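Local coordinates for response regulator ChrA (Corynebacterium diphtheriae, PDB 4YN8), which probably binds DNA as the transcription-regulating response regulator of a haem-sensing two-component system, with magnesium bound to its receiver domain, at residues A87-L90 with A91-A95; Q141-A145 with R146-I150; Q156-N160 with R161-A165; L167-E171 with A172-T176; T176-V179 with H180-S183. The protein carries 1 engineered substitution. All blocks are in the same frame, centred on the assembly; numbering follows the deposited sequence.

Contact 1: A87-L90 with A91-A95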
# COMPACT_ATOMS: atom_id res chain seq x y z
N ALA A 87 -2.17 -5.74 1.91
CA ALA A 87 -0.80 -5.32 1.61
C ALA A 87 -0.66 -3.80 1.46
O ALA A 87 -1.65 -3.09 1.34
CB ALA A 87 -0.35 -5.96 0.33
N ASP A 88 0.59 -3.35 1.36
CA ASP A 88 0.87 -1.93 1.23
C ASP A 88 0.77 -1.54 -0.23
O ASP A 88 1.79 -1.47 -0.98
CB ASP A 88 2.26 -1.60 1.75
CG ASP A 88 2.45 -0.12 1.99
OD1 ASP A 88 1.70 0.73 1.46
OD2 ASP A 88 3.39 0.18 2.73
N ILE A 89 -0.47 -1.31 -0.65
CA ILE A 89 -0.74 -1.04 -2.06
C ILE A 89 -0.08 0.29 -2.48
O ILE A 89 0.42 0.38 -3.61
CB ILE A 89 -2.25 -1.09 -2.36
CG1 ILE A 89 -2.53 -0.89 -3.87
CG2 ILE A 89 -2.96 -0.03 -1.56
CD1 ILE A 89 -3.98 -1.17 -4.24
N LEU A 90 -0.04 1.29 -1.61
CA LEU A 90 0.62 2.54 -1.97
C LEU A 90 2.13 2.30 -2.22
O LEU A 90 2.66 2.77 -3.22
CB LEU A 90 0.41 3.59 -0.93
CG LEU A 90 1.15 4.93 -1.16
CD1 LEU A 90 0.73 5.55 -2.47
CD2 LEU A 90 0.93 5.87 0.04
N ALA A 91 2.79 1.57 -1.32
CA ALA A 91 4.23 1.29 -1.57
C ALA A 91 4.42 0.52 -2.86
O ALA A 91 5.43 0.75 -3.56
CB ALA A 91 4.86 0.56 -0.39
N ALA A 92 3.50 -0.40 -3.18
CA ALA A 92 3.58 -1.18 -4.43
C ALA A 92 3.46 -0.29 -5.65
O ALA A 92 4.22 -0.42 -6.62
CB ALA A 92 2.53 -2.30 -4.48
N VAL A 93 2.51 0.65 -5.60
CA VAL A 93 2.35 1.59 -6.71
C VAL A 93 3.58 2.52 -6.80
O VAL A 93 4.10 2.82 -7.90
CB VAL A 93 1.00 2.33 -6.60
CG1 VAL A 93 0.89 3.47 -7.64
CG2 VAL A 93 -0.15 1.33 -6.80
N GLU A 94 4.07 2.96 -5.66
CA GLU A 94 5.27 3.82 -5.62
C GLU A 94 6.51 3.15 -6.15
O GLU A 94 7.43 3.82 -6.62
CB GLU A 94 5.53 4.33 -4.22
CG GLU A 94 4.47 5.36 -3.81
CD GLU A 94 4.62 5.83 -2.37
OE1 GLU A 94 5.05 5.03 -1.50
OE2 GLU A 94 4.29 7.02 -2.12
N ALA A 95 6.52 1.84 -6.14
CA ALA A 95 7.68 1.11 -6.67
C ALA A 95 7.83 1.22 -8.16
O ALA A 95 8.91 0.93 -8.71
CB ALA A 95 7.64 -0.33 -6.23

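Contact 2: Q141-A145 with R146-I150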
# COMPACT_ATOMS: atom_id res chain seq x y z
N GLN A 141 -12.22 11.56 11.63
CA GLN A 141 -13.31 12.03 12.46
C GLN A 141 -12.99 13.40 13.09
O GLN A 141 -11.85 13.75 13.26
CB GLN A 141 -13.57 11.02 13.62
CG GLN A 141 -12.40 10.94 14.57
CD GLN A 141 -12.61 9.96 15.73
OE1 GLN A 141 -13.70 9.37 15.89
NE2 GLN A 141 -11.56 9.77 16.54
N ALA A 142 -14.01 14.11 13.47
CA ALA A 142 -13.83 15.41 14.11
C ALA A 142 -13.19 15.20 15.45
O ALA A 142 -13.25 14.10 16.02
CB ALA A 142 -15.16 16.05 14.29
N LEU A 143 -12.58 16.24 15.99
CA LEU A 143 -12.17 16.19 17.38
C LEU A 143 -13.41 15.95 18.24
O LEU A 143 -14.51 16.47 17.97
CB LEU A 143 -11.50 17.52 17.75
CG LEU A 143 -10.06 17.70 17.29
CD1 LEU A 143 -9.47 18.88 17.99
CD2 LEU A 143 -9.23 16.53 17.67
N SER A 144 -13.27 15.18 19.31
CA SER A 144 -14.40 14.93 20.17
C SER A 144 -14.58 16.08 21.19
O SER A 144 -13.69 16.89 21.42
CB SER A 144 -14.08 13.67 20.98
OG SER A 144 -13.00 13.91 21.89
N ALA A 145 -15.69 16.02 21.91
CA ALA A 145 -15.99 17.03 22.91
C ALA A 145 -14.88 17.03 23.96
O ALA A 145 -14.47 18.09 24.42
CB ALA A 145 -17.33 16.76 23.56
N ARG A 146 -14.40 15.85 24.34
CA ARG A 146 -13.34 15.72 25.34
C ARG A 146 -12.05 16.35 24.86
O ARG A 146 -11.36 17.05 25.59
CB ARG A 146 -13.07 14.27 25.69
CG ARG A 146 -11.90 14.05 26.63
CD ARG A 146 -12.22 14.67 28.01
NE ARG A 146 -13.04 13.71 28.77
CZ ARG A 146 -13.50 13.90 30.01
NH1 ARG A 146 -13.38 15.08 30.62
NH2 ARG A 146 -14.13 12.89 30.65
N GLU A 147 -11.73 16.12 23.59
CA GLU A 147 -10.53 16.69 23.04
C GLU A 147 -10.61 18.23 22.96
O GLU A 147 -9.61 18.91 23.26
CB GLU A 147 -10.24 16.07 21.66
CG GLU A 147 -9.67 14.63 21.72
CD GLU A 147 -9.72 13.88 20.37
OE1 GLU A 147 -10.56 14.19 19.46
OE2 GLU A 147 -8.95 12.89 20.25
N ILE A 148 -11.77 18.77 22.61
CA ILE A 148 -11.98 20.22 22.57
C ILE A 148 -11.83 20.81 23.97
O ILE A 148 -11.17 21.83 24.17
CB ILE A 148 -13.37 20.57 22.01
CG1 ILE A 148 -13.51 20.16 20.53
CG2 ILE A 148 -13.69 22.05 22.26
CD1 ILE A 148 -12.43 20.73 19.63
N GLU A 149 -12.39 20.11 24.96
CA GLU A 149 -12.28 20.52 26.35
C GLU A 149 -10.88 20.55 26.79
O GLU A 149 -10.44 21.50 27.46
CB GLU A 149 -13.05 19.53 27.24
CG GLU A 149 -13.14 19.92 28.69
CD GLU A 149 -13.93 18.88 29.51
OE1 GLU A 149 -13.89 17.66 29.18
OE2 GLU A 149 -14.57 19.28 30.50
N ILE A 150 -10.10 19.53 26.43
CA ILE A 150 -8.70 19.56 26.79
C ILE A 150 -7.98 20.74 26.16
O ILE A 150 -7.16 21.40 26.83
CB ILE A 150 -8.02 18.22 26.42
CG1 ILE A 150 -8.45 17.14 27.44
CG2 ILE A 150 -6.53 18.32 26.41
CD1 ILE A 150 -8.07 15.76 27.02
O HOH W 1 -11.11 12.58 17.52

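Contact 3: Q156-N160 with R161-A165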
# COMPACT_ATOMS: atom_id res chain seq x y z
N GLN A 156 -5.62 27.86 28.56
CA GLN A 156 -5.53 28.58 29.82
C GLN A 156 -4.24 28.32 30.60
O GLN A 156 -4.08 28.84 31.68
CB GLN A 156 -6.74 28.27 30.68
CG GLN A 156 -8.04 28.74 30.07
CD GLN A 156 -9.23 28.08 30.72
OE1 GLN A 156 -9.42 28.23 31.92
NE2 GLN A 156 -10.00 27.34 29.97
N GLY A 157 -3.35 27.52 30.05
CA GLY A 157 -2.02 27.28 30.55
C GLY A 157 -1.91 26.15 31.54
O GLY A 157 -0.97 26.10 32.31
N LEU A 158 -2.85 25.21 31.53
CA LEU A 158 -2.83 24.14 32.54
C LEU A 158 -1.82 23.08 32.17
O LEU A 158 -1.72 22.69 31.02
CB LEU A 158 -4.22 23.53 32.69
CG LEU A 158 -5.15 24.20 33.66
CD1 LEU A 158 -5.56 25.60 33.25
CD2 LEU A 158 -6.37 23.33 33.85
N SER A 159 -1.10 22.57 33.16
CA SER A 159 -0.21 21.42 33.01
C SER A 159 -1.06 20.14 32.92
O SER A 159 -2.27 20.14 33.24
CB SER A 159 0.68 21.28 34.25
OG SER A 159 -0.10 21.05 35.40
N ASN A 160 -0.41 19.04 32.57
CA ASN A 160 -1.09 17.74 32.55
C ASN A 160 -1.71 17.41 33.89
O ASN A 160 -2.83 16.93 33.94
CB ASN A 160 -0.12 16.67 32.14
CG ASN A 160 0.25 16.71 30.67
OD1 ASN A 160 -0.22 17.52 29.86
ND2 ASN A 160 1.12 15.83 30.32
N ARG A 161 -1.03 17.75 35.00
CA ARG A 161 -1.56 17.45 36.34
C ARG A 161 -2.77 18.30 36.63
O ARG A 161 -3.74 17.84 37.21
CB ARG A 161 -0.52 17.68 37.45
CG ARG A 161 -1.02 17.28 38.85
CD ARG A 161 -0.15 17.75 40.04
NE ARG A 161 0.15 19.21 40.03
CZ ARG A 161 -0.75 20.20 40.14
NH1 ARG A 161 -2.07 19.96 40.27
NH2 ARG A 161 -0.33 21.46 40.11
N GLN A 162 -2.72 19.56 36.23
CA GLN A 162 -3.84 20.42 36.46
C GLN A 162 -5.07 20.01 35.65
O GLN A 162 -6.21 20.16 36.11
CB GLN A 162 -3.44 21.87 36.12
CG GLN A 162 -2.58 22.49 37.22
CD GLN A 162 -2.01 23.82 36.79
OE1 GLN A 162 -1.54 23.99 35.67
NE2 GLN A 162 -1.97 24.74 37.71
N LEU A 163 -4.82 19.54 34.44
CA LEU A 163 -5.87 19.06 33.55
C LEU A 163 -6.52 17.86 34.17
O LEU A 163 -7.71 17.77 34.18
CB LEU A 163 -5.32 18.66 32.18
CG LEU A 163 -4.91 19.78 31.23
CD1 LEU A 163 -4.19 19.29 29.98
CD2 LEU A 163 -6.14 20.56 30.86
N ALA A 164 -5.70 16.94 34.69
CA ALA A 164 -6.23 15.73 35.32
C ALA A 164 -7.12 16.09 36.48
O ALA A 164 -8.22 15.53 36.63
CB ALA A 164 -5.07 14.85 35.77
N ALA A 165 -6.67 17.02 37.31
CA ALA A 165 -7.41 17.39 38.50
C ALA A 165 -8.74 18.07 38.14
O ALA A 165 -9.80 17.77 38.71
CB ALA A 165 -6.54 18.29 39.36

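Contact 4: L167-E171 with A172-T176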
# COMPACT_ATOMS: atom_id res chain seq x y z
N LEU A 167 -10.47 17.92 35.21
CA LEU A 167 -11.37 17.11 34.38
C LEU A 167 -11.73 15.76 35.04
O LEU A 167 -12.55 14.99 34.50
CB LEU A 167 -10.72 16.84 33.00
CG LEU A 167 -10.44 18.17 32.26
CD1 LEU A 167 -9.89 17.91 30.87
CD2 LEU A 167 -11.65 19.06 32.18
N PHE A 168 -11.07 15.46 36.15
CA PHE A 168 -11.24 14.17 36.87
C PHE A 168 -10.93 12.98 36.03
O PHE A 168 -11.66 11.98 36.04
CB PHE A 168 -12.64 14.03 37.46
CG PHE A 168 -13.01 15.12 38.40
CD1 PHE A 168 -12.77 15.00 39.75
CD2 PHE A 168 -13.67 16.26 37.93
CE1 PHE A 168 -13.14 16.02 40.63
CE2 PHE A 168 -14.04 17.28 38.80
CZ PHE A 168 -13.75 17.15 40.15
N ILE A 169 -9.81 13.05 35.31
CA ILE A 169 -9.30 11.89 34.57
C ILE A 169 -7.82 11.81 34.92
O ILE A 169 -7.21 12.79 35.36
CB ILE A 169 -9.54 12.00 33.04
CG1 ILE A 169 -8.93 13.32 32.49
CG2 ILE A 169 -11.01 11.97 32.70
CD1 ILE A 169 -9.05 13.48 30.97
N SER A 170 -7.22 10.64 34.73
CA SER A 170 -5.85 10.43 35.16
C SER A 170 -4.90 11.20 34.25
O SER A 170 -5.21 11.43 33.06
CB SER A 170 -5.51 8.95 35.09
OG SER A 170 -5.38 8.48 33.75
N GLU A 171 -3.74 11.55 34.76
CA GLU A 171 -2.67 12.13 33.90
C GLU A 171 -2.32 11.27 32.67
O GLU A 171 -2.08 11.79 31.57
CB GLU A 171 -1.41 12.39 34.69
CG GLU A 171 -1.52 13.60 35.59
CD GLU A 171 -0.26 13.82 36.41
OE1 GLU A 171 0.85 13.79 35.83
OE2 GLU A 171 -0.39 13.99 37.64
N ALA A 172 -2.31 9.96 32.83
CA ALA A 172 -2.10 9.06 31.68
C ALA A 172 -3.19 9.14 30.60
O ALA A 172 -2.88 9.10 29.42
CB ALA A 172 -1.97 7.62 32.15
N THR A 173 -4.44 9.26 31.03
CA THR A 173 -5.58 9.43 30.13
C THR A 173 -5.43 10.78 29.39
O THR A 173 -5.63 10.84 28.13
CB THR A 173 -6.89 9.42 30.89
OG1 THR A 173 -7.05 8.14 31.54
CG2 THR A 173 -8.06 9.63 29.99
N VAL A 174 -5.06 11.82 30.16
CA VAL A 174 -4.76 13.18 29.55
C VAL A 174 -3.69 13.03 28.48
O VAL A 174 -3.83 13.53 27.34
CB VAL A 174 -4.27 14.23 30.58
CG1 VAL A 174 -3.74 15.48 29.90
CG2 VAL A 174 -5.41 14.62 31.52
N LYS A 175 -2.59 12.38 28.84
CA LYS A 175 -1.49 12.20 27.87
C LYS A 175 -1.89 11.43 26.58
O LYS A 175 -1.49 11.79 25.49
CB LYS A 175 -0.26 11.58 28.58
CG LYS A 175 0.83 12.60 28.93
CD LYS A 175 1.75 12.85 27.69
CE LYS A 175 2.06 14.34 27.35
NZ LYS A 175 2.71 14.56 26.02
N THR A 176 -2.68 10.38 26.72
CA THR A 176 -3.20 9.65 25.57
C THR A 176 -4.04 10.53 24.65
O THR A 176 -3.91 10.46 23.42
CB THR A 176 -3.99 8.45 26.05
OG1 THR A 176 -3.06 7.61 26.77
CG2 THR A 176 -4.56 7.70 24.90
O HOH W 2 -8.76 8.25 33.78

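Contact 5: T176-V179 with H180-S183. With SO4 (sulfate ion), chain D.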
# COMPACT_ATOMS: atom_id res chain seq x y z
N THR A 176 -2.68 10.38 26.72
CA THR A 176 -3.20 9.65 25.57
C THR A 176 -4.04 10.53 24.65
O THR A 176 -3.91 10.46 23.42
CB THR A 176 -3.99 8.45 26.05
OG1 THR A 176 -3.06 7.61 26.77
CG2 THR A 176 -4.56 7.70 24.90
N HIS A 177 -4.91 11.35 25.24
CA HIS A 177 -5.71 12.29 24.47
C HIS A 177 -4.80 13.27 23.76
O HIS A 177 -5.09 13.59 22.61
CB HIS A 177 -6.67 13.07 25.35
CG HIS A 177 -7.85 12.29 25.83
ND1 HIS A 177 -8.72 11.62 24.99
CD2 HIS A 177 -8.33 12.10 27.09
CE1 HIS A 177 -9.69 11.05 25.70
NE2 HIS A 177 -9.46 11.32 26.98
N LEU A 178 -3.81 13.80 24.44
CA LEU A 178 -2.88 14.76 23.81
C LEU A 178 -2.19 14.12 22.62
O LEU A 178 -2.02 14.78 21.56
CB LEU A 178 -1.86 15.35 24.77
CG LEU A 178 -2.43 16.26 25.85
CD1 LEU A 178 -1.34 16.61 26.83
CD2 LEU A 178 -3.10 17.48 25.22
N VAL A 179 -1.77 12.86 22.75
CA VAL A 179 -1.17 12.19 21.57
C VAL A 179 -2.10 12.22 20.36
O VAL A 179 -1.66 12.58 19.23
CB VAL A 179 -0.68 10.73 21.88
CG1 VAL A 179 -0.32 10.00 20.59
CG2 VAL A 179 0.49 10.78 22.83
N HIS A 180 -3.37 11.93 20.58
CA HIS A 180 -4.30 11.86 19.49
C HIS A 180 -4.57 13.25 18.95
O HIS A 180 -4.64 13.44 17.74
CB HIS A 180 -5.60 11.23 19.90
CG HIS A 180 -6.48 10.88 18.74
ND1 HIS A 180 -7.75 11.39 18.59
CD2 HIS A 180 -6.25 10.09 17.66
CE1 HIS A 180 -8.28 10.91 17.48
NE2 HIS A 180 -7.39 10.12 16.89
N ILE A 181 -4.67 14.23 19.85
CA ILE A 181 -4.96 15.61 19.41
C ILE A 181 -3.81 16.13 18.56
O ILE A 181 -4.05 16.75 17.47
CB ILE A 181 -5.19 16.53 20.66
CG1 ILE A 181 -6.52 16.24 21.33
CG2 ILE A 181 -5.08 17.99 20.30
CD1 ILE A 181 -6.58 16.66 22.79
N TYR A 182 -2.58 15.91 19.00
CA TYR A 182 -1.40 16.42 18.29
C TYR A 182 -1.32 15.80 16.92
O TYR A 182 -0.96 16.46 15.93
CB TYR A 182 -0.12 16.08 19.08
CG TYR A 182 0.09 16.80 20.38
CD1 TYR A 182 -0.79 17.77 20.85
CD2 TYR A 182 1.19 16.51 21.17
CE1 TYR A 182 -0.58 18.40 22.07
CE2 TYR A 182 1.40 17.15 22.36
CZ TYR A 182 0.50 18.07 22.82
OH TYR A 182 0.72 18.67 24.04
N SER A 183 -1.66 14.53 16.84
CA SER A 183 -1.69 13.85 15.54
C SER A 183 -2.73 14.51 14.59
O SER A 183 -2.40 14.85 13.46
CB SER A 183 -1.87 12.35 15.74
OG SER A 183 -2.41 11.74 14.58
S SO4 D . 3.94 18.55 25.48
O1 SO4 D . 2.52 18.23 25.80
O2 SO4 D . 4.77 18.51 26.68
O3 SO4 D . 4.22 17.48 24.53
O4 SO4 D . 4.20 19.87 24.91

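Contact 1: A87-L90 with A91-A95
The carboxylate of D88 lies against A91 at the start of helix 89-94, the helix of a beta-alpha-beta unit in the CheY-like receiver domain, between strands 77-81 and 99-102. D88 is the N-cap. Its CG is anti to the backbone N (chi1 -164°), which carries the carboxylate forward beside the first turn, where OD1 accepts from A91 N at 3.1 Å. The N-H points well at the oxygen (166°) but meets it from above the carboxylate plane, 69° out of it. The carboxylate also lies against the methyl of A91, whose CB is 3.5 Å from D88 CG. One turn on, the CG of L90 sits over a face of the E94 carboxylate, 3.8 Å from E94 CD. On the buried side I89 packs more loosely on V93 and also touches A131 and R135 of helix 126-136, while A91 and A92 touch I63 of helix 62-72. Backbone bonds from A92, V93 and E94 continue the helix, the last with E94 N 2.8 Å from L90 O; the CG of E94 lies 3.2 Å from that same oxygen.

Contact 2: Q141-A145 with R146-I150
S144 turns OG into the position between its backbone N and carbonyl carbon (chi1 67°), while E147 sends CG anti to its own carbonyl carbon (chi1 -76°) and extends from there back along the chain. These two torsions let each residue reach the other's backbone. E147 N donates to S144 OG at 3.1 Å, and S144 N donates to E147 OE1 at 2.9 Å, both fairly straight. The carboxylate oxygen is met on its anti side, 25° out of the carboxylate plane. This reciprocal pair is a capping box, with S144 as N-cap of helix 145-155, the first helix of the LuxR-type DNA-binding domain. Water 1 adds a further donor to E147 OE1, at 2.6 Å, and also donates to A142 O, tying the incoming loop to the cap. In the conformer of H180 given here, the other carboxylate oxygen, OE2, probably bonds to H180 ND1, which would link the cap to helix 171-185. L143 crosses E147 at about a right angle, its CD2 3.2 Å from OE1, and its CB meets I148 CD1 at 3.8 Å, the N'-to-N4 contact of a hydrophobic staple. Further along, R146, bent at chi2 and chi3, forms a salt bridge to E149, with R146 NH1 3.0 Å from E149 OE1, although a poor angle makes the hydrogen bond itself weak.

Contact 3: Q156-N160 with R161-A165
From L158 the chain runs extended into S159, then turns helical at N160, while just before it G157, with phi 89°, ends the preceding helix in a Schellman motif. S159 is the N-cap of helix 160-167, and with Q162 it forms a capping box. The serine OG accepts from Q162 N at 3.1 Å; in return S159 N donates to Q162 OE1 at 2.9 Å. This second bond is nearly straight (170°) and lies in the plane of the glutamine amide, on a lone pair of OE1. Q162 gets there with CG anti to its carbonyl carbon (chi1 -76°) and the chain extended beyond, which carries the amide back over the N-cap. A weak bond from S159 OG to the same OE1, 3.3 Å long, adds to the grip. L158 lies aslant Q162, its CG 3.8 Å from Q162 CB, and its CB packs on L163 CD2 at 4.0 Å. The L158-L163 pair, N' on N4, is a hydrophobic staple beside the capping box, and L163 continues inward to N153 and L154 of helix 145-155. N160 takes no part in the box: its OD1 accepts from R190, which ties the helix start to helix 190-199. Because the glutamine is neutral, the box satisfies the first-turn N-H of Q162 and the N-H of S159 without a charged group; the capping side chains themselves bring no formal charge to the helix start.

Contact 4: L167-E171 with A172-T176
T173 OG1 meets both S170 OG and water 2; the two hydroxyl oxygens, S170 OG and T173 OG1, lie 2.8 Å apart in a hydrogen bond whose direction is not settled. S170 brings its hydroxyl there from the position between its backbone N and carbonyl carbon (chi1 71°), and T173 places OG1 anti to its carbonyl carbon (chi1 -62°), facing back toward the N-cap of the helix. Water 2 extends the link: it accepts from S170 N at 3.0 Å, so the threonine reaches the serine amide through a water. S170 is the N-cap of helix 171-185, which follows helix 160-167 in the helix-turn-helix region of the LuxR-type domain; in this family the corresponding helix is the recognition helix, consistent with a DNA-binding role. The turn before it passes through F168 at positive phi (58°). Beside the polar pair, I169 lies across both T173 and V174. Its CD1 meets V174 CG2 at 3.9 Å, the N'-to-N4 contact of a hydrophobic staple, and T173 CG2 at 4.1 Å, the two methyls coming from directions roughly at right angles. The other branch, CG2, touches R146 of helix 145-155. V174 in turn packs on L163 of helix 160-167. One turn on, A172 O accepts twice, from T176 N and from T176 OG1, each at 3.0 Å, and the two donors come from opposite faces of the carbonyl plane.

Contact 5: T176-V179 with H180-S183
Backbone bonds join the two segments, each from residue i+4 to residue i: H180 N to T176 O, I181 N to H177 O, Y182 N to L178 O and S183 N to V179 O. The bond from Y182 N to L178 O is 2.9 Å long at 166°. The same L178 O also sits over one face of the Y182 ring, 3.1 Å above its plane and offset toward the rim. A further polar bond leaves the helix: Y182 OH donates to sulfate O1 at 2.6 Å. That oxygen lies in the plane of the ring, at its edge, and the sulfate, which probably came from the crystallisation liquor, also accepts from R190 N. This is the middle of helix 171-185, probably the recognition helix of the LuxR-type helix-turn-helix, where the inward residues meet the other helices. The apolar contacts centre on L178. L178 and Y182 run side by side in the same direction, each with CG anti to its carbonyl carbon (chi1 -67° and -69°), and the leucine lies over the ring face that L178 O also covers: its CB is 4.1 Å from Y182 CZ and its CD2 4.1 Å from Y182 CE1. L178 CD2 also approaches I181 CD1, at 4.3 Å. Packing against other helices completes the surroundings: L178 and H177 touch I150 of helix 145-155, and Y182 touches A193 of helix 190-199.

Overall arrangement
Contact 1 stands alone in the receiver domain, its A92 side chain about 12 Å from a bound magnesium ion; the other four lie in the LuxR-type domain. Contacts 1 and 5 have centres 28 Å apart and nearest atoms about 16 Å apart. Contacts 2, 3 and 4 open three successive helices. Contacts 3 and 4 have centres 9 Å apart and are joined by a probable hydrogen bond between I169 N and A164 O, 3.2 Å long. Contacts 4 and 5 share T176. Contact 2 packs on contact 4 through I150 and L167. A sulfate bonded by Y182 of contact 5 lies near K175 of contact 4, and a bound sulfate is about 5 Å from the N160 side chain of contact 3.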